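Local coordinates for extracellular solute-binding protein family 1 (Pseudothermotoga lettingae, PDB 5CI5), which probably captures sugars for uptake by an ABC transporter, and binds alpha-D-tagatopyranose in the cleft between its two lobes, at residues Lys188-Thr193 and Gln378-Ile383; Ser213-Asp218 and Glu406-Ile411. All blocks are in the same frame, centred on the assembly; numbering follows the deposited sequence.

Contact 1: Lys188-Thr193 and Gln378-Ile383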
ATOM      1  N   LYS A 188      11.760   0.011  -9.424  1.00  9.49           N
ATOM      2  CA  LYS A 188      12.259   0.938  -8.405  1.00 10.39           C
ATOM      3  C   LYS A 188      11.104   1.755  -7.814  1.00 11.35           C
ATOM      4  O   LYS A 188      11.032   2.989  -7.926  1.00 12.14           O
ATOM      5  CB  LYS A 188      13.332   1.848  -8.986  1.00 14.05           C
ATOM      6  CG  LYS A 188      14.637   1.126  -9.344  1.00 18.62           C
ATOM      7  CD  LYS A 188      15.302   0.464  -8.112  1.00 18.43           C
ATOM      8  CE  LYS A 188      15.643   1.443  -6.995  1.00 17.24           C
ATOM      9  NZ  LYS A 188      16.731   2.388  -7.370  1.00 21.95           N
ATOM     10  N   THR A 189      10.193   1.025  -7.184  1.00  9.26           N
ATOM     11  CA  THR A 189       9.005   1.583  -6.561  1.00  7.58           C
ATOM     12  C   THR A 189       8.760   0.841  -5.237  1.00  8.29           C
ATOM     13  O   THR A 189       9.317  -0.245  -4.988  1.00  8.77           O
ATOM     14  CB  THR A 189       7.753   1.447  -7.445  1.00 11.41           C
ATOM     15  OG1 THR A 189       7.462   0.050  -7.592  1.00  9.00           O
ATOM     16  CG2 THR A 189       7.908   2.114  -8.824  1.00 11.47           C
ATOM     17  N   GLU A 190       7.921   1.438  -4.389  1.00  7.62           N
ATOM     18  CA  GLU A 190       7.626   0.896  -3.078  1.00  7.79           C
ATOM     19  C   GLU A 190       7.061  -0.516  -3.160  1.00  8.57           C
ATOM     20  O   GLU A 190       7.229  -1.268  -2.222  1.00  7.58           O
ATOM     21  CB  GLU A 190       6.639   1.820  -2.360  1.00  8.32           C
ATOM     22  CG  GLU A 190       6.296   1.436  -0.947  1.00  9.89           C
ATOM     23  CD  GLU A 190       7.420   1.597   0.044  1.00 10.68           C
ATOM     24  OE1 GLU A 190       8.484   2.140  -0.313  1.00  9.16           O
ATOM     25  OE2 GLU A 190       7.236   1.162   1.187  1.00 10.56           O
ATOM     26  N   HIS A 191       6.377  -0.857  -4.258  1.00  7.51           N
ATOM     27  CA  HIS A 191       5.791  -2.196  -4.396  1.00  6.79           C
ATOM     28  C   HIS A 191       6.863  -3.277  -4.192  1.00  7.43           C
ATOM     29  O   HIS A 191       6.604  -4.356  -3.652  1.00  7.59           O
ATOM     30  CB  HIS A 191       5.153  -2.445  -5.775  1.00  7.81           C
ATOM     31  CG  HIS A 191       4.292  -1.339  -6.302  1.00  7.44           C
ATOM     32  ND1 HIS A 191       4.813  -0.240  -6.954  1.00  8.86           N
ATOM     33  CD2 HIS A 191       2.945  -1.206  -6.364  1.00  6.73           C
ATOM     34  CE1 HIS A 191       3.824   0.535  -7.363  1.00 11.78           C
ATOM     35  NE2 HIS A 191       2.678  -0.026  -7.011  1.00  8.54           N
ATOM     36  N   THR A 192       8.063  -3.020  -4.686  1.00  6.68           N
ATOM     37  CA  THR A 192       9.140  -3.993  -4.605  1.00  7.66           C
ATOM     38  C   THR A 192       9.621  -4.207  -3.158  1.00  6.77           C
ATOM     39  O   THR A 192       9.834  -5.337  -2.709  1.00  7.33           O
ATOM     40  CB  THR A 192      10.276  -3.547  -5.524  1.00  9.93           C
ATOM     41  OG1 THR A 192       9.757  -3.517  -6.858  1.00  8.29           O
ATOM     42  CG2 THR A 192      11.502  -4.500  -5.430  1.00 11.62           C
ATOM     43  N   THR A 193       9.704  -3.131  -2.393  1.00  5.54           N
ATOM     44  CA  THR A 193       9.986  -3.247  -0.976  1.00  7.60           C
ATOM     45  C   THR A 193       8.895  -4.004  -0.263  1.00 11.38           C
ATOM     46  O   THR A 193       9.170  -4.850   0.579  1.00  7.67           O
ATOM     47  CB  THR A 193      10.140  -1.879  -0.332  1.00 10.94           C
ATOM     48  OG1 THR A 193      11.242  -1.253  -0.976  1.00 10.91           O
ATOM     49  CG2 THR A 193      10.414  -1.969   1.196  1.00  8.53           C
ATOM     50  N   GLN A 378      14.537   6.258   2.557  1.00 13.38           N
ATOM     51  CA  GLN A 378      15.887   5.873   2.156  1.00 11.58           C
ATOM     52  C   GLN A 378      16.142   4.372   2.299  1.00  8.17           C
ATOM     53  O   GLN A 378      16.854   3.774   1.486  1.00 11.24           O
ATOM     54  CB  GLN A 378      16.917   6.628   2.996  1.00 15.00           C
ATOM     55  CG  GLN A 378      17.020   8.083   2.686  1.00 17.15           C
ATOM     56  CD  GLN A 378      17.873   8.779   3.736  1.00 24.97           C
ATOM     57  OE1 GLN A 378      17.351   9.345   4.696  1.00 28.38           O
ATOM     58  NE2 GLN A 378      19.184   8.676   3.590  1.00 22.21           N
ATOM     59  N   ILE A 379      15.604   3.777   3.363  1.00  8.52           N
ATOM     60  CA  ILE A 379      15.719   2.337   3.602  1.00 10.83           C
ATOM     61  C   ILE A 379      15.008   1.555   2.480  1.00 10.48           C
ATOM     62  O   ILE A 379      15.557   0.602   1.930  1.00 10.77           O
ATOM     63  CB  ILE A 379      15.140   1.981   4.998  1.00 11.05           C
ATOM     64  CG1 ILE A 379      16.051   2.559   6.089  1.00 10.77           C
ATOM     65  CG2 ILE A 379      14.954   0.456   5.156  1.00 11.16           C
ATOM     66  CD1 ILE A 379      15.478   2.472   7.483  1.00 13.14           C
ATOM     67  N   SER A 380      13.808   1.981   2.121  1.00  8.43           N
ATOM     68  CA  SER A 380      13.037   1.336   1.058  1.00  8.78           C
ATOM     69  C   SER A 380      13.817   1.379  -0.263  1.00  9.01           C
ATOM     70  O   SER A 380      13.889   0.400  -1.000  1.00  8.10           O
ATOM     71  CB  SER A 380      11.673   1.995   0.905  1.00  8.22           C
ATOM     72  OG  SER A 380      11.009   1.377  -0.164  1.00  9.95           O
ATOM     73  N   GLU A 381      14.462   2.508  -0.529  1.00  9.94           N
ATOM     74  CA  GLU A 381      15.314   2.605  -1.708  1.00 10.31           C
ATOM     75  C   GLU A 381      16.396   1.507  -1.735  1.00 11.51           C
ATOM     76  O   GLU A 381      16.686   0.956  -2.787  1.00 10.61           O
ATOM     77  CB  GLU A 381      15.971   3.990  -1.777  1.00 15.12           C
ATOM     78  CG  GLU A 381      17.138   4.105  -2.756  1.00 23.46           C
ATOM     79  CD  GLU A 381      16.743   3.812  -4.188  1.00 28.65           C
ATOM     80  OE1 GLU A 381      15.532   3.842  -4.476  1.00 28.33           O
ATOM     81  OE2 GLU A 381      17.648   3.559  -5.028  1.00 26.32           O
ATOM     82  N   GLN A 382      16.968   1.178  -0.580  1.00  9.16           N
ATOM     83  CA  GLN A 382      17.970   0.112  -0.511  1.00 10.12           C
ATOM     84  C   GLN A 382      17.395  -1.276  -0.813  1.00  8.91           C
ATOM     85  O   GLN A 382      18.055  -2.110  -1.446  1.00 10.23           O
ATOM     86  CB  GLN A 382      18.642   0.100   0.857  1.00 10.76           C
ATOM     87  CG  GLN A 382      19.445   1.356   1.121  1.00 12.62           C
ATOM     88  CD  GLN A 382      20.588   1.485   0.129  1.00 13.78           C
ATOM     89  OE1 GLN A 382      21.249   0.495  -0.204  1.00 17.98           O
ATOM     90  NE2 GLN A 382      20.777   2.669  -0.391  1.00 21.98           N
ATOM     91  N   ILE A 383      16.163  -1.509  -0.369  1.00  9.47           N
ATOM     92  CA  ILE A 383      15.505  -2.787  -0.580  1.00  8.27           C
ATOM     93  C   ILE A 383      15.172  -2.925  -2.081  1.00  6.65           C
ATOM     94  O   ILE A 383      15.394  -3.977  -2.698  1.00  8.89           O
ATOM     95  CB  ILE A 383      14.227  -2.919   0.286  1.00  9.32           C
ATOM     96  CG1 ILE A 383      14.574  -2.822   1.782  1.00  8.91           C
ATOM     97  CG2 ILE A 383      13.504  -4.212  -0.039  1.00  8.37           C
ATOM     98  CD1 ILE A 383      15.515  -3.910   2.273  1.00 10.67           C
TER
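T193, E190 and S380 meet at one buried hydroxyl. T193 OG1 donates to S380 OG over 2.8 Å, while E190 OE1 lies 2.6 Å from the same S380 OG. Q384 OE1 also lies by this hydroxyl, as a neighbour in the same cluster. S380 OG is placed between T193 and E190 by a first torsion that sets it anti to the backbone N (chi1 177°). The carboxylate of E190 arrives by a bend at chi2 (69°), which turns its chain toward helix 376-391; its other oxygen, OE2, is gripped by R370 in a salt bridge and by Y376 OH. E190 belongs to the tagatose pocket, so S380 acts as a second-shell contact to a pocket carboxylate.

The tight part ends at T193 and I383, whose CA atoms are 5.6 Å apart. Their side chains meet at about a right angle: T193 OG1 lies 3.6 Å from I383 CB, and T193 CG2 is 4.0 Å from I383 CG2. The K188 edge is looser and faces solvent, K188 CA and E381 CA being 7.5 Å apart. K188 bridges this gap with a chain bent at three successive torsions, and K188 NZ forms a 2.8 Å salt bridge to the syn lone pair of E381 OE2.

The start of helix 190-202 thus lies against helix 376-391, with F62 of helix 62-75 touching E190, and I379 reaching V408 and L412 of helix 397-413.

Contact 2: Ser213-Asp218 and Glu406-Ile411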
ATOM      1  N   SER A 213      17.167   0.556  15.404  1.00 17.46           N
ATOM      2  CA  SER A 213      18.534   1.050  15.363  1.00 22.33           C
ATOM      3  C   SER A 213      19.394   0.427  14.266  1.00 17.45           C
ATOM      4  O   SER A 213      20.413   1.005  13.860  1.00 24.37           O
ATOM      5  CB  SER A 213      19.200   0.822  16.725  1.00 22.88           C
ATOM      6  OG  SER A 213      19.409  -0.543  17.002  1.00 23.81           O
ATOM      7  N   LYS A 214      18.952  -0.722  13.758  1.00 15.07           N
ATOM      8  CA  LYS A 214      19.801  -1.614  13.002  1.00 13.90           C
ATOM      9  C   LYS A 214      18.961  -2.410  11.989  1.00 13.24           C
ATOM     10  O   LYS A 214      17.812  -2.744  12.265  1.00 13.14           O
ATOM     11  CB  LYS A 214      20.522  -2.566  13.980  1.00 18.47           C
ATOM     12  CG  LYS A 214      21.413  -3.633  13.385  1.00 30.72           C
ATOM     13  CD  LYS A 214      22.120  -4.430  14.491  1.00 31.23           C
ATOM     14  CE  LYS A 214      22.685  -5.756  13.999  1.00 37.75           C
ATOM     15  NZ  LYS A 214      21.608  -6.687  13.511  1.00 46.91           N
ATOM     16  N   ALA A 215      19.543  -2.718  10.839  1.00 12.40           N
ATOM     17  CA  ALA A 215      18.939  -3.670   9.916  1.00 10.20           C
ATOM     18  C   ALA A 215      18.883  -5.055  10.529  1.00 13.89           C
ATOM     19  O   ALA A 215      19.794  -5.482  11.249  1.00 14.61           O
ATOM     20  CB  ALA A 215      19.700  -3.706   8.605  1.00 11.07           C
ATOM     21  N   ALA A 216      17.812  -5.767  10.230  1.00  9.53           N
ATOM     22  CA  ALA A 216      17.616  -7.117  10.751  1.00 10.54           C
ATOM     23  C   ALA A 216      17.433  -8.127   9.615  1.00  8.74           C
ATOM     24  O   ALA A 216      17.454  -9.332   9.850  1.00 10.58           O
ATOM     25  CB  ALA A 216      16.422  -7.159  11.692  1.00 17.20           C
ATOM     26  N   PHE A 217      17.257  -7.655   8.385  1.00  8.59           N
ATOM     27  CA  PHE A 217      16.923  -8.565   7.280  1.00  9.19           C
ATOM     28  C   PHE A 217      18.113  -9.332   6.711  1.00 10.39           C
ATOM     29  O   PHE A 217      17.896 -10.262   5.945  1.00 11.87           O
ATOM     30  CB  PHE A 217      16.220  -7.817   6.128  1.00 10.76           C
ATOM     31  CG  PHE A 217      17.041  -6.692   5.500  1.00  9.18           C
ATOM     32  CD1 PHE A 217      17.892  -6.940   4.441  1.00 10.82           C
ATOM     33  CD2 PHE A 217      16.929  -5.379   5.951  1.00  8.14           C
ATOM     34  CE1 PHE A 217      18.612  -5.914   3.858  1.00 12.15           C
ATOM     35  CE2 PHE A 217      17.662  -4.367   5.375  1.00  7.45           C
ATOM     36  CZ  PHE A 217      18.504  -4.636   4.329  1.00 11.49           C
ATOM     37  N   ASP A 218      19.353  -8.960   7.045  1.00 11.36           N
ATOM     38  CA  ASP A 218      20.528  -9.731   6.583  1.00 11.48           C
ATOM     39  C   ASP A 218      20.723 -10.925   7.522  1.00 13.46           C
ATOM     40  O   ASP A 218      21.628 -10.954   8.379  1.00 14.63           O
ATOM     41  CB  ASP A 218      21.801  -8.874   6.517  1.00 16.13           C
ATOM     42  CG  ASP A 218      22.986  -9.605   5.824  1.00 23.90           C
ATOM     43  OD1 ASP A 218      22.786 -10.692   5.243  1.00 19.21           O
ATOM     44  OD2 ASP A 218      24.133  -9.093   5.840  1.00 22.00           O
ATOM     45  N   GLU A 406      24.186  -3.082   5.052  1.00 10.00           N
ATOM     46  CA  GLU A 406      25.240  -2.138   5.411  1.00 10.31           C
ATOM     47  C   GLU A 406      24.809  -0.697   5.140  1.00 11.67           C
ATOM     48  O   GLU A 406      25.025   0.194   5.965  1.00 13.59           O
ATOM     49  CB  GLU A 406      26.536  -2.490   4.666  1.00 13.87           C
ATOM     50  CG  GLU A 406      27.196  -3.731   5.279  1.00 15.95           C
ATOM     51  CD  GLU A 406      28.380  -4.290   4.503  1.00 24.52           C
ATOM     52  OE1 GLU A 406      28.636  -3.866   3.358  1.00 26.12           O
ATOM     53  OE2 GLU A 406      29.059  -5.182   5.058  1.00 21.31           O
ATOM     54  N   ASN A 407      24.151  -0.465   4.009  1.00 11.66           N
ATOM     55  CA  ASN A 407      23.696   0.874   3.676  1.00 11.85           C
ATOM     56  C   ASN A 407      22.583   1.326   4.605  1.00 13.91           C
ATOM     57  O   ASN A 407      22.505   2.497   4.992  1.00 11.17           O
ATOM     58  CB  ASN A 407      23.230   0.931   2.228  1.00 14.65           C
ATOM     59  CG  ASN A 407      24.376   0.857   1.249  1.00 14.42           C
ATOM     60  OD1 ASN A 407      25.543   1.038   1.615  1.00 17.43           O
ATOM     61  ND2 ASN A 407      24.056   0.580  -0.011  1.00 19.13           N
ATOM     62  N   VAL A 408      21.697   0.407   4.966  1.00 12.07           N
ATOM     63  CA  VAL A 408      20.633   0.739   5.909  1.00 10.91           C
ATOM     64  C   VAL A 408      21.240   1.120   7.270  1.00 13.64           C
ATOM     65  O   VAL A 408      20.791   2.074   7.916  1.00 13.05           O
ATOM     66  CB  VAL A 408      19.642  -0.425   6.048  1.00  9.18           C
ATOM     67  CG1 VAL A 408      18.744  -0.253   7.277  1.00 14.03           C
ATOM     68  CG2 VAL A 408      18.804  -0.538   4.783  1.00  9.48           C
ATOM     69  N   ASN A 409      22.264   0.402   7.708  1.00 13.39           N
ATOM     70  CA  ASN A 409      22.857   0.732   8.999  1.00 12.51           C
ATOM     71  C   ASN A 409      23.540   2.096   8.976  1.00 15.47           C
ATOM     72  O   ASN A 409      23.523   2.806   9.985  1.00 14.63           O
ATOM     73  CB  ASN A 409      23.841  -0.357   9.432  1.00 14.72           C
ATOM     74  CG  ASN A 409      23.140  -1.606   9.902  1.00 14.37           C
ATOM     75  OD1 ASN A 409      21.964  -1.578  10.265  1.00 17.00           O
ATOM     76  ND2 ASN A 409      23.866  -2.718   9.925  1.00 15.22           N
ATOM     77  N   LYS A 410      24.122   2.471   7.840  1.00 13.60           N
ATOM     78  CA  LYS A 410      24.728   3.794   7.706  1.00 14.47           C
ATOM     79  C   LYS A 410      23.645   4.884   7.721  1.00 15.88           C
ATOM     80  O   LYS A 410      23.808   5.933   8.350  1.00 18.14           O
ATOM     81  CB  LYS A 410      25.565   3.866   6.429  1.00 18.08           C
ATOM     82  CG  LYS A 410      26.875   3.050   6.527  1.00 29.69           C
ATOM     83  CD  LYS A 410      27.609   2.871   5.177  1.00 34.08           C
ATOM     84  CE  LYS A 410      28.788   1.869   5.282  1.00 43.16           C
ATOM     85  NZ  LYS A 410      29.890   2.322   6.205  1.00 48.02           N
ATOM     86  N   ILE A 411      22.537   4.613   7.047  1.00 15.48           N
ATOM     87  CA  ILE A 411      21.411   5.526   7.040  1.00 14.22           C
ATOM     88  C   ILE A 411      20.913   5.755   8.461  1.00 13.82           C
ATOM     89  O   ILE A 411      20.608   6.893   8.838  1.00 16.54           O
ATOM     90  CB  ILE A 411      20.270   4.971   6.153  1.00 12.77           C
ATOM     91  CG1 ILE A 411      20.642   5.096   4.672  1.00 13.58           C
ATOM     92  CG2 ILE A 411      18.945   5.670   6.443  1.00 12.76           C
ATOM     93  CD1 ILE A 411      19.805   4.205   3.723  1.00 15.78           C
TER
HETATM   94  O   HOH W   1      22.501  -5.267  10.566  1.00 22.08           O
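A215 and N409 are joined by a nearly straight hydrogen bond: A215 N donates to N409 OD1 over 2.7 Å with an N-H...acceptor angle of 177°, and the donor lies in the plane of the amide carbonyl. The N409 CG sits anti to its own carbonyl carbon (chi1 -74°), which carries the amide out from the helix to the loop. Its other end is used as well. N409 ND2 donates to a water at 3.0 Å, and this water donates to A215 O at 2.8 Å, so one side-chain amide engages both the N-H and the C=O of a single residue, the latter through water. A leucine in place of N409 would probably leave the A215 N-H without this acceptor and the bridging water without the amide N-H.

K214 runs beside N409, the two side chains pointing the same way. Its chain is extended as far as CE and then bends at chi4, bringing K214 NZ back to A215 O at 3.1 Å, nearly in line with that C=O. The same carbonyl oxygen therefore takes both a lysine and a water proton. In this two-lobed solute-binding fold, the contact joins the loop between helices 190-202 and 220-234 to the last helix of the chain, 397-413.

Beneath the polar layer V408 divides its methyls between two partners. V408 CG1 packs on A215 CB at 3.8 Å, whereas V408 CG2 comes to the edge of the F217 ring, near its plane, 4.0 Å from F217 CE2. F217 holds its CG between the backbone N and the carbonyl carbon (chi1 60°), a crowded position that sends the ring inward, where it also touches Y196 and L200 of helix 190-202 and I383 and M386 of helix 376-391.

Overall arrangement
The centres of contacts 1 and 2 are 14 Å apart, and their second segments lie on consecutive helices, 376-391 and 397-413. Among the direct links between them are a polar and an apolar one. Q382 OE1 and N407 ND2, 2.8 Å apart, form a probable hydrogen bond between the two helices. In the apolar layer, I383 CD1 packs 3.7 Å from F217 CZ, tying the 213-218 loop back to helix 376-391. Contact 1 borders the ligand pocket, the side chain of E190 being about 4 Å from the bound tagatose. Contact 2 is peripheral, its centre about 23 Å from the centre of the chain against about 12 Å for contact 1, and it contains no pocket residue.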